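Local coordinates for protein putative solute-binding component of ABC transporter (Clostridium phytofermentans, PDB 4YS6) that binds beta-D-glucose in the cleft between its two lobes and probably delivers carbohydrate to an ABC transporter for uptake, at residues N141-V144 with G145-G149; D176-A179 with R180-G184; S203-A207 with F208-A212. All blocks are in the same frame, centred on the assembly; numbering follows the deposited sequence. Where two conformers were deposited one is given.

Contact 1. Residues N141-V144 with G145-G149; sequences NYMV and GTKQG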
loop_
_atom_site.group_PDB
_atom_site.type_symbol
_atom_site.label_atom_id
_atom_site.label_comp_id
_atom_site.label_asym_id
_atom_site.label_seq_id
_atom_site.Cartn_x
_atom_site.Cartn_y
_atom_site.Cartn_z
ATOM N N ASN A 141 2.520 8.456 -0.528
ATOM C CA ASN A 141 2.358 7.524 0.570
ATOM C C ASN A 141 2.387 8.196 1.948
ATOM O O ASN A 141 1.641 7.797 2.840
ATOM C CB ASN A 141 3.430 6.455 0.485
ATOM C CG ASN A 141 3.363 5.706 -0.816
ATOM O OD1 ASN A 141 2.352 5.086 -1.107
ATOM N ND2 ASN A 141 4.390 5.839 -1.642
ATOM N N TYR A 142 3.186 9.248 2.099
ATOM C CA TYR A 142 3.184 9.985 3.359
ATOM C C TYR A 142 1.797 10.596 3.592
ATOM O O TYR A 142 1.266 10.546 4.703
ATOM C CB TYR A 142 4.267 11.054 3.349
ATOM C CG TYR A 142 4.332 11.818 4.628
ATOM C CD1 TYR A 142 5.032 11.320 5.714
ATOM C CD2 TYR A 142 3.680 13.031 4.759
ATOM C CE1 TYR A 142 5.086 12.026 6.903
ATOM C CE2 TYR A 142 3.734 13.736 5.933
ATOM C CZ TYR A 142 4.432 13.227 6.996
ATOM O OH TYR A 142 4.459 13.958 8.158
HETATM N N MSE A 143 1.189 11.124 2.541
HETATM C CA MSE A 143 -0.131 11.756 2.662
HETATM C C MSE A 143 -1.199 10.715 3.012
HETATM O O MSE A 143 -2.149 11.007 3.768
HETATM C CB MSE A 143 -0.503 12.516 1.377
HETATM C CG MSE A 143 -1.868 13.073 1.430
HETATM SE SE MSE A 143 -2.249 13.953 -0.303
HETATM C CE MSE A 143 -0.795 15.266 -0.270
ATOM N N VAL A 144 -1.064 9.493 2.489
ATOM C CA VAL A 144 -1.973 8.426 2.862
ATOM C C VAL A 144 -1.946 8.260 4.379
ATOM O O VAL A 144 -2.977 8.188 5.034
ATOM C CB VAL A 144 -1.613 7.066 2.194
ATOM C CG1 VAL A 144 -2.405 5.913 2.814
ATOM C CG2 VAL A 144 -1.823 7.104 0.679
ATOM N N GLY A 145 -0.743 8.156 4.935
ATOM C CA GLY A 145 -0.586 8.029 6.371
ATOM C C GLY A 145 -1.170 9.217 7.116
ATOM O O GLY A 145 -1.867 9.043 8.093
ATOM N N THR A 146 -0.856 10.431 6.660
ATOM C CA THR A 146 -1.432 11.629 7.262
ATOM C C THR A 146 -2.955 11.532 7.330
ATOM O O THR A 146 -3.573 11.814 8.371
ATOM C CB THR A 146 -1.058 12.903 6.476
ATOM O OG1 THR A 146 0.366 13.002 6.338
ATOM C CG2 THR A 146 -1.565 14.134 7.186
ATOM N N LYS A 147 -3.570 11.133 6.222
ATOM C CA LYS A 147 -5.037 11.093 6.159
ATOM C C LYS A 147 -5.584 10.115 7.183
ATOM O O LYS A 147 -6.615 10.376 7.825
ATOM C CB LYS A 147 -5.527 10.718 4.762
ATOM C CG LYS A 147 -5.334 11.825 3.735
ATOM C CD LYS A 147 -5.949 11.420 2.389
ATOM C CE LYS A 147 -5.758 12.449 1.313
ATOM N NZ LYS A 147 -6.472 13.697 1.646
ATOM N N GLN A 148 -4.916 8.980 7.341
ATOM C CA GLN A 148 -5.378 7.974 8.308
ATOM C C GLN A 148 -5.238 8.493 9.738
ATOM O O GLN A 148 -6.148 8.316 10.567
ATOM C CB GLN A 148 -4.608 6.662 8.165
ATOM C CG GLN A 148 -4.831 5.997 6.806
ATOM C CD GLN A 148 -3.839 4.894 6.514
ATOM O OE1 GLN A 148 -2.709 4.897 7.008
ATOM N NE2 GLN A 148 -4.250 3.959 5.688
ATOM N N GLY A 149 -4.118 9.145 10.021
ATOM C CA GLY A 149 -3.907 9.763 11.320
ATOM C C GLY A 149 -4.887 10.874 11.622
ATOM O O GLY A 149 -5.431 10.943 12.731
#
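Tyr142 and Thr146, Met143 and Lys147, and Val144 and Gln148 pair up four residues apart along the first turns of helix 141-155: the first pair meets at a slant, the other two run side by side. In the slanted pair the ring carbon Tyr142 CE2 lies 3.5 Å from Thr146 OG1. The same hydroxyl is 3.1 Å from Tyr142 O, although where its proton goes is not settled, and Thr146 was modelled in two conformers. Met143, a selenomethionine, and Lys147 point in one direction. Lys147 places CG opposite its own carbonyl carbon (chi1 -72°), which lets the chain lean back over the preceding turn: CG comes 3.3 Å from Met143 O, and further out CE touches Met143 CG at 3.9 Å. Val144 and Gln148 are also aligned, with Val144 CG1 3.9 Å from Gln148 NE2 and Gln148 CG against Val144 O at 3.4 Å.

Beneath these pairs runs the regular helical bonding, from Gly145 N to Asn141 O through Gln148 N to Val144 O; the bond from Lys147 N to Met143 O measures 2.8 Å. The polar ends look outward to other parts of the fold: Tyr142 OH bonds Asp188, Asn141 ND2 bonds Tyr322 and Thr138, and Gln148 NE2 reaches the carbonyls of Gly270 and Ser245. Val144 packs on Phe182 of helix 177-195, next to the sugar site.

Between these side chains the contact is thus mainly van der Waals: alkyl stems against one another or against carbonyl oxygens, and the Tyr142 ring beside the Thr146 hydroxyl. Buried Gln148, with two backbone oxygens outside the helix as acceptors for its amide, ties this helix to neighbouring loops, while Lys147 can shelter its methylene chain on Met143 without burying its charge against it.

Contact 2. Residues D176-A179 with R180-G184; sequences DNNA and RFFYG. With BGC (beta-D-glucopyranose), chain D.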
loop_
_atom_site.group_PDB
_atom_site.type_symbol
_atom_site.label_atom_id
_atom_site.label_comp_id
_atom_site.label_asym_id
_atom_site.label_seq_id
_atom_site.Cartn_x
_atom_site.Cartn_y
_atom_site.Cartn_z
ATOM N N ASP A 176 8.777 -3.545 2.750
ATOM C CA ASP A 176 8.079 -2.602 1.856
ATOM C C ASP A 176 8.319 -1.175 2.327
ATOM O O ASP A 176 7.822 -0.771 3.373
ATOM C CB ASP A 176 6.592 -2.926 1.857
ATOM C CG ASP A 176 5.771 -2.044 0.940
ATOM O OD1 ASP A 176 6.312 -1.093 0.352
ATOM O OD2 ASP A 176 4.540 -2.299 0.823
ATOM N N ASN A 177 9.106 -0.422 1.568
ATOM C CA ASN A 177 9.432 0.947 1.961
ATOM C C ASN A 177 8.167 1.779 2.151
ATOM O O ASN A 177 8.144 2.698 2.978
ATOM C CB ASN A 177 10.362 1.596 0.928
ATOM C CG ASN A 177 10.976 2.888 1.413
ATOM O OD1 ASN A 177 11.700 2.927 2.421
ATOM N ND2 ASN A 177 10.740 3.962 0.667
ATOM N N ASN A 178 7.104 1.465 1.422
ATOM C CA ASN A 178 5.863 2.198 1.629
ATOM C C ASN A 178 5.318 2.121 3.042
ATOM O O ASN A 178 4.698 3.079 3.520
ATOM C CB ASN A 178 4.765 1.729 0.704
ATOM C CG ASN A 178 5.046 2.031 -0.753
ATOM O OD1 ASN A 178 6.017 2.699 -1.111
ATOM N ND2 ASN A 178 4.158 1.575 -1.596
ATOM N N ALA A 179 5.528 0.993 3.708
ATOM C CA ALA A 179 4.977 0.819 5.042
ATOM C C ALA A 179 5.573 1.869 5.973
ATOM O O ALA A 179 4.881 2.378 6.848
ATOM C CB ALA A 179 5.241 -0.594 5.564
ATOM N N ARG A 180 6.855 2.204 5.774
ATOM C CA ARG A 180 7.532 3.222 6.573
ATOM C C ARG A 180 6.862 4.569 6.421
ATOM O O ARG A 180 6.710 5.315 7.378
ATOM C CB ARG A 180 9.007 3.371 6.170
ATOM C CG ARG A 180 9.873 2.170 6.433
ATOM C CD ARG A 180 11.358 2.572 6.403
ATOM N NE ARG A 180 11.767 3.251 5.164
ATOM C CZ ARG A 180 12.201 4.513 5.073
ATOM N NH1 ARG A 180 12.289 5.295 6.142
ATOM N NH2 ARG A 180 12.559 5.005 3.891
ATOM N N PHE A 181 6.473 4.867 5.199
ATOM C CA PHE A 181 5.788 6.114 4.906
ATOM C C PHE A 181 4.350 6.159 5.417
ATOM O O PHE A 181 3.908 7.207 5.921
ATOM C CB PHE A 181 5.817 6.370 3.402
ATOM C CG PHE A 181 7.121 6.940 2.949
ATOM C CD1 PHE A 181 8.262 6.161 2.916
ATOM C CD2 PHE A 181 7.211 8.280 2.593
ATOM C CE1 PHE A 181 9.465 6.700 2.540
ATOM C CE2 PHE A 181 8.401 8.824 2.201
ATOM C CZ PHE A 181 9.533 8.045 2.175
ATOM N N PHE A 182 3.604 5.066 5.286
ATOM C CA PHE A 182 2.240 5.058 5.823
ATOM C C PHE A 182 2.293 5.230 7.356
ATOM O O PHE A 182 1.528 5.986 7.947
ATOM C CB PHE A 182 1.504 3.759 5.490
ATOM C CG PHE A 182 1.398 3.446 4.015
ATOM C CD1 PHE A 182 1.164 4.434 3.073
ATOM C CD2 PHE A 182 1.526 2.136 3.584
ATOM C CE1 PHE A 182 1.069 4.120 1.746
ATOM C CE2 PHE A 182 1.439 1.817 2.255
ATOM C CZ PHE A 182 1.187 2.809 1.334
ATOM N N TYR A 183 3.210 4.509 8.001
ATOM C CA TYR A 183 3.382 4.580 9.457
ATOM C C TYR A 183 3.853 5.975 9.859
ATOM O O TYR A 183 3.310 6.576 10.787
ATOM C CB TYR A 183 4.371 3.497 9.906
ATOM C CG TYR A 183 4.776 3.537 11.361
ATOM C CD1 TYR A 183 4.063 2.835 12.317
ATOM C CD2 TYR A 183 5.878 4.252 11.761
ATOM C CE1 TYR A 183 4.436 2.878 13.650
ATOM C CE2 TYR A 183 6.254 4.302 13.076
ATOM C CZ TYR A 183 5.534 3.607 14.017
ATOM O OH TYR A 183 5.933 3.675 15.343
ATOM N N GLY A 184 4.837 6.505 9.141
ATOM C CA GLY A 184 5.408 7.787 9.475
ATOM C C GLY A 184 4.391 8.900 9.363
ATOM O O GLY A 184 4.333 9.783 10.227
HETATM C C2 BGC D . 0.760 -0.599 -1.403
HETATM C C3 BGC D . -0.593 -0.718 -0.781
HETATM C C4 BGC D . -1.003 -2.116 -0.577
HETATM C C5 BGC D . 0.032 -2.917 0.152
HETATM C C6 BGC D . -0.254 -4.403 0.193
HETATM C C1 BGC D . 1.797 -1.309 -0.510
HETATM O O1 BGC D . 2.989 -1.266 -1.000
HETATM O O2 BGC D . 1.118 0.772 -1.532
HETATM O O3 BGC D . -1.531 -0.014 -1.680
HETATM O O4 BGC D . -2.204 -2.204 0.230
HETATM O O5 BGC D . 1.304 -2.731 -0.538
HETATM O O6 BGC D . -0.636 -4.905 -1.078
#
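The Phe182 ring carries the backbone oxygen of Asn178 over one face, with Asn178 O 3.3 Å from Phe182 CD2, and meets the bound glucose at its edge, where Phe182 CZ lies 3.5 Å from the sugar's O2. The Arg180 guanidinium is met at its edge by the amide of Asn177, the two planes turned 43° apart. Both groups stand on the first turns of helix 177-195, the helix of the beta-alpha-beta unit formed with strands 165-170 and 199-200, whose N-terminal end faces the sugar pocket.

Arg180 approaches Asn177 side-on, and both donors converge on a single atom: NH2 is 2.7 Å from Asn177 OD1, in the carbonyl plane and on a lone pair, while NE at 2.8 Å from the same OD1 comes in tilted from that plane. Held at OD1 by two donors, the amide is restrained in rotation, and Asn177 ND2 lies 3.6 Å from Phe181 CE1.

Asp176 is the N-cap, and its carboxylate divides its work: Asn178 N meets OD1 from above the carboxylate plane at 2.9 Å, while OD2 accepts the glucose O1 hydroxyl and also Trp216 NE1. Asn178 adds a second polar arm, its ND2 being shared between the sugar and the backbone oxygen of Asp124. The cap therefore orders the helix start and recognises the anomeric end of the sugar with the same side chain. Asn178 ND2 stands 3.1 Å from glucose O2, with a weak bond to O1, the hydroxyl that Asp176 OD2 holds at 2.6 Å.

Contact 3. Residues S203-A207 with F208-A212; sequences SGSVA and FEKVA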
loop_
_atom_site.group_PDB
_atom_site.type_symbol
_atom_site.label_atom_id
_atom_site.label_comp_id
_atom_site.label_asym_id
_atom_site.label_seq_id
_atom_site.Cartn_x
_atom_site.Cartn_y
_atom_site.Cartn_z
ATOM N N SER A 203 -1.494 -2.950 24.331
ATOM C CA SER A 203 -0.519 -4.004 24.000
ATOM C C SER A 203 0.932 -3.553 24.155
ATOM O O SER A 203 1.860 -4.391 24.202
ATOM C CB SER A 203 -0.728 -4.491 22.571
ATOM O OG SER A 203 -0.274 -3.531 21.641
ATOM N N GLY A 204 1.141 -2.242 24.199
ATOM C CA GLY A 204 2.480 -1.666 24.248
ATOM C C GLY A 204 3.229 -1.649 22.916
ATOM O O GLY A 204 4.362 -1.176 22.847
ATOM N N SER A 205 2.614 -2.158 21.852
ATOM C CA SER A 205 3.265 -2.193 20.547
ATOM C C SER A 205 2.992 -0.936 19.764
ATOM O O SER A 205 1.889 -0.740 19.248
ATOM C CB SER A 205 2.801 -3.412 19.762
ATOM O OG SER A 205 3.176 -4.572 20.476
ATOM N N VAL A 206 4.005 -0.086 19.690
ATOM C CA VAL A 206 3.899 1.193 18.996
ATOM C C VAL A 206 4.960 1.323 17.911
ATOM O O VAL A 206 4.680 1.827 16.815
ATOM C CB VAL A 206 4.038 2.346 19.965
ATOM C CG1 VAL A 206 3.986 3.692 19.240
ATOM C CG2 VAL A 206 2.948 2.290 21.041
ATOM N N ALA A 207 6.173 0.889 18.226
ATOM C CA ALA A 207 7.290 0.951 17.288
ATOM C C ALA A 207 7.012 0.200 16.000
ATOM O O ALA A 207 6.328 -0.819 16.000
ATOM C CB ALA A 207 8.541 0.408 17.933
ATOM N N PHE A 208 7.555 0.716 14.893
ATOM C CA PHE A 208 7.311 0.154 13.568
ATOM C C PHE A 208 7.552 -1.344 13.558
ATOM O O PHE A 208 6.717 -2.101 13.047
ATOM C CB PHE A 208 8.208 0.827 12.523
ATOM C CG PHE A 208 8.042 0.284 11.128
ATOM C CD1 PHE A 208 7.003 0.704 10.325
ATOM C CD2 PHE A 208 8.928 -0.656 10.620
ATOM C CE1 PHE A 208 6.842 0.221 9.061
ATOM C CE2 PHE A 208 8.774 -1.148 9.328
ATOM C CZ PHE A 208 7.727 -0.719 8.554
ATOM N N GLU A 209 8.679 -1.757 14.129
ATOM C CA GLU A 209 9.051 -3.166 14.170
ATOM C C GLU A 209 8.010 -4.036 14.845
ATOM O O GLU A 209 7.830 -5.200 14.465
ATOM C CB GLU A 209 10.391 -3.345 14.897
ATOM C CG GLU A 209 10.388 -2.796 16.329
ATOM C CD GLU A 209 11.715 -2.968 17.046
ATOM O OE1 GLU A 209 12.546 -3.781 16.581
ATOM O OE2 GLU A 209 11.921 -2.290 18.080
ATOM N N LYS A 210 7.360 -3.495 15.872
ATOM C CA LYS A 210 6.401 -4.260 16.668
ATOM C C LYS A 210 5.005 -4.326 16.020
ATOM O O LYS A 210 4.222 -5.222 16.322
ATOM C CB LYS A 210 6.265 -3.658 18.060
ATOM C CG LYS A 210 7.518 -3.733 18.940
ATOM C CD LYS A 210 7.166 -3.326 20.380
ATOM C CE LYS A 210 8.356 -3.378 21.348
ATOM N NZ LYS A 210 9.407 -2.355 21.060
ATOM N N VAL A 211 4.677 -3.369 15.161
ATOM C CA VAL A 211 3.332 -3.310 14.580
ATOM C C VAL A 211 3.265 -3.717 13.113
ATOM O O VAL A 211 2.171 -3.783 12.528
ATOM C CB VAL A 211 2.734 -1.899 14.731
ATOM C CG1 VAL A 211 2.626 -1.562 16.203
ATOM C CG2 VAL A 211 3.567 -0.848 14.022
ATOM N N ALA A 212 4.428 -3.992 12.522
ATOM C CA ALA A 212 4.514 -4.409 11.132
ATOM C C ALA A 212 3.879 -5.777 10.941
ATOM O O ALA A 212 3.952 -6.620 11.812
ATOM C CB ALA A 212 5.964 -4.451 10.678
#
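Ala207 leads from an extended backbone (psi 146°) into the single-turn helix 208-211, and its carbonyl oxygen joins the two segments: Lys210 N donates to Ala207 O at 2.9 Å from well above the carbonyl plane, and Val211 N adds a weak bond at 3.2 Å to the same atom. Ala207 is the N-cap, with only a methyl group to offer as side chain. Before it, the loop is shaped by an ST turn in which Ser203 OG accepts from Ser205 N, with Gly204 between them at positive phi (77°). Glu168 also bonds Ser203 OG.

Lys210 and Val211 both direct their side chains back toward this loop. The Lys210 stem passes alongside Ser205, CB against Ser205 CB at 3.9 Å and CD 4.2 Å from Ser205 OG. Val211 straddles two carbonyls: with CG1 opposite its own carbonyl carbon (chi1 -61°), that methyl presses on Ser205 O at 3.2 Å, while CG2 rests 3.4 Å from Ala207 O. On the outer side, Glu209 CG approaches Ala207 CB at 4.0 Å, and the carboxylate makes a long ion pair with Lys210 NZ.

Phe208 turns away from the loop toward helix 177-195, where its ring meets Tyr183 edge-to-face; the Tyr183 hydroxyl bonds Val206 O, so one tyrosine touches both segments.

Across this surface contact, two backbone N-H groups share one oxygen, and the rest is alkyl packing on carbonyls and on serine. The bonds are bent or weak, and the nearby ion pair is long, which is consistent with a small turn held also by Val211 and Phe208 packing against the fold, by backbone bonding of Val211 with Thr171 and by the Tyr183-Val206 bond, while its charged side chains remain at the solvent.

Contacts 1 and 2 sit at the starts of two neighbouring helices, 141-155 and 177-195, and touch directly: Asn141 and Val144 lie against Phe181 and Phe182. Contact 2 is the buried one; it lines the glucose pocket with Asp176, Asn178 and Phe182, and carries the amide-guanidinium pair away from the sugar. Contact 1 is partly buried beside it, mostly stem packing over ordinary helical bonds. Contact 3 lies at the surface, about 18 Å between centres from contact 1 and without touching it, and holds a loop to a single helical turn. Tyr183 of contact 2 reaches contact 3; the sugar-binding polar groups lie at the inner end, the bent turn bonds at the surface.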